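Local coordinates for protein benzoate transport porin BenP (Acinetobacter baumannii AB307-0294, PDB 5DL8) that probably acts as an outer-membrane porin of the OprD family, a calcium-binding beta-barrel thought to let small substrates such as benzoate pass, at residues A[35-40]-A[394-399]. Numbering follows the deposited sequence.
Sequences INRDFD and FGEDRL. With CA (calcium ion), chain G.
Arg-37 lies flat on the Phe-394 ring while its guanidinium edge grips Glu-396, and this pairing forms the tight half of the contact. Planes 15° apart make the stack near-parallel, and CD of Arg-37 sits over the ring face, 3.8 Å from the centroid of Phe-394. With CG anti to the backbone N (chi1 -180°) and a bend at chi3, the Arg-37 chain runs over the ring and the guanidinium stays on it, its NE/NH2 edge facing Glu-396. There NE and NH2 of Arg-37 both donate to OE1 of Glu-396, at 2.9 and 2.7 Å; OE1 lies in the guanidinium plane and receives NH2 on its syn lone pair, but NE from above the carboxylate plane. The other oxygen, OE2 of Glu-396, takes NE of Arg-398 at 2.6 Å, a nearly straight bond (166°). One carboxylate thus bridges two arginines, probably offsetting the repulsion between their nearby NH2 groups. Ile-35 adds apolar cover on this side, its CG1 lying 3.8 Å from CG of Arg-398, and Phe-39 meets Phe-394 obliquely.

The face carrying Asn-36, Asp-38 and Asp-397 is looser: between the segments its side chains form no bonds, and Asp-397 instead joins Arg-383 and Tyr-381 of strand 377-388. Asp-38 turns to a calcium ion, bound by its OD1 at 2.5 Å and by O of Phe-39, with four waters and Asp-46 also at the site. Between the two faces, paired backbone hydrogen bonds link Asn-36 with Asp-397 and Asp-38 with Gly-395, the latter including Gly-395 N to Asp-38 O at 3.0 Å. The two antiparallel segments belong to strands 25-39 and 394-406, the first and last of the barrel, whose pairing is the seam that closes an outer-membrane porin beta-barrel.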
# COMPACT_ATOMS: atom_id res chain seq x y z
N ILE A 35 -18.18 -1.18 -0.32
CA ILE A 35 -17.57 0.07 0.07
C ILE A 35 -18.56 1.17 -0.17
O ILE A 35 -19.16 1.26 -1.26
CB ILE A 35 -16.26 0.26 -0.71
CG1 ILE A 35 -15.17 -0.72 -0.16
CG2 ILE A 35 -15.81 1.74 -0.67
CD1 ILE A 35 -14.48 -1.47 -1.27
N ASN A 36 -18.73 2.04 0.83
CA ASN A 36 -19.70 3.12 0.72
C ASN A 36 -19.15 4.37 1.33
O ASN A 36 -18.94 4.44 2.55
CB ASN A 36 -21.11 2.76 1.38
CG ASN A 36 -22.23 3.62 0.86
OD1 ASN A 36 -22.65 3.49 -0.31
ND2 ASN A 36 -22.70 4.50 1.68
N ARG A 37 -18.88 5.38 0.50
CA ARG A 37 -18.50 6.71 1.03
C ARG A 37 -19.66 7.66 0.93
O ARG A 37 -20.08 8.02 -0.15
CB ARG A 37 -17.24 7.27 0.31
CG ARG A 37 -16.77 8.66 0.80
CD ARG A 37 -15.38 9.07 0.27
NE ARG A 37 -14.33 8.24 0.75
CZ ARG A 37 -12.99 8.42 0.56
NH1 ARG A 37 -12.51 9.44 -0.14
NH2 ARG A 37 -12.11 7.54 1.12
N ASP A 38 -20.08 8.17 2.06
CA ASP A 38 -21.26 9.02 2.16
C ASP A 38 -20.85 10.41 2.62
O ASP A 38 -20.52 10.62 3.81
CB ASP A 38 -22.23 8.39 3.22
CG ASP A 38 -23.52 9.21 3.45
OD1 ASP A 38 -23.52 10.43 3.23
OD2 ASP A 38 -24.54 8.64 3.91
N PHE A 39 -20.92 11.39 1.71
CA PHE A 39 -20.76 12.81 2.08
C PHE A 39 -21.88 13.37 2.98
O PHE A 39 -23.01 13.17 2.74
CB PHE A 39 -20.48 13.64 0.83
CG PHE A 39 -19.25 13.15 0.10
CD1 PHE A 39 -17.95 13.56 0.48
CD2 PHE A 39 -19.34 12.33 -0.95
CE1 PHE A 39 -16.82 13.11 -0.21
CE2 PHE A 39 -18.23 11.91 -1.68
CZ PHE A 39 -16.95 12.25 -1.28
N ASP A 40 -21.52 14.04 4.08
CA ASP A 40 -22.48 14.76 4.90
C ASP A 40 -23.31 15.79 4.07
O ASP A 40 -24.53 15.92 4.22
CB ASP A 40 -21.77 15.48 6.03
CG ASP A 40 -21.22 14.55 7.09
OD1 ASP A 40 -20.93 13.38 6.87
OD2 ASP A 40 -21.05 14.97 8.19
N PHE A 394 -17.12 13.32 5.44
CA PHE A 394 -17.77 12.08 5.07
C PHE A 394 -17.66 10.91 6.09
O PHE A 394 -16.82 10.88 6.99
CB PHE A 394 -17.26 11.66 3.69
CG PHE A 394 -15.83 11.16 3.69
CD1 PHE A 394 -15.52 9.86 4.10
CD2 PHE A 394 -14.83 11.95 3.21
CE1 PHE A 394 -14.24 9.38 4.07
CE2 PHE A 394 -13.52 11.49 3.17
CZ PHE A 394 -13.22 10.20 3.61
N GLY A 395 -18.55 9.95 5.91
CA GLY A 395 -18.52 8.64 6.61
C GLY A 395 -18.47 7.52 5.60
O GLY A 395 -19.28 7.48 4.70
N GLU A 396 -17.53 6.61 5.77
CA GLU A 396 -17.29 5.52 4.89
C GLU A 396 -17.33 4.21 5.64
O GLU A 396 -16.55 4.06 6.64
CB GLU A 396 -15.96 5.63 4.19
CG GLU A 396 -15.65 4.50 3.21
CD GLU A 396 -14.37 4.73 2.35
OE1 GLU A 396 -13.88 5.85 2.28
OE2 GLU A 396 -13.78 3.78 1.79
N ASP A 397 -18.15 3.27 5.10
CA ASP A 397 -18.19 1.89 5.51
C ASP A 397 -17.55 0.96 4.49
O ASP A 397 -17.77 1.06 3.30
CB ASP A 397 -19.65 1.44 5.77
CG ASP A 397 -20.34 2.28 6.76
OD1 ASP A 397 -20.07 2.26 7.94
OD2 ASP A 397 -21.20 3.00 6.39
N ARG A 398 -16.77 0.00 4.98
CA ARG A 398 -16.21 -1.05 4.15
C ARG A 398 -16.41 -2.36 4.88
O ARG A 398 -16.03 -2.44 6.09
CB ARG A 398 -14.74 -0.86 3.90
CG ARG A 398 -14.31 0.54 3.35
CD ARG A 398 -12.86 0.51 2.91
NE ARG A 398 -12.32 1.82 2.65
CZ ARG A 398 -11.06 2.26 2.94
NH1 ARG A 398 -10.03 1.49 3.47
NH2 ARG A 398 -10.80 3.52 2.64
N LEU A 399 -17.00 -3.32 4.16
CA LEU A 399 -17.38 -4.62 4.71
C LEU A 399 -16.96 -5.69 3.76
O LEU A 399 -17.23 -5.62 2.52
CB LEU A 399 -18.91 -4.73 4.95
CG LEU A 399 -19.44 -5.98 5.75
CD1 LEU A 399 -18.93 -6.14 7.22
CD2 LEU A 399 -20.96 -6.03 5.77
CA CA G . -24.67 11.64 1.39
O HOH W 1 -26.26 10.88 2.91
O HOH W 2 -25.81 13.36 2.44
O HOH W 3 -24.16 13.45 -0.08
O HOH W 4 -26.65 12.04 -0.12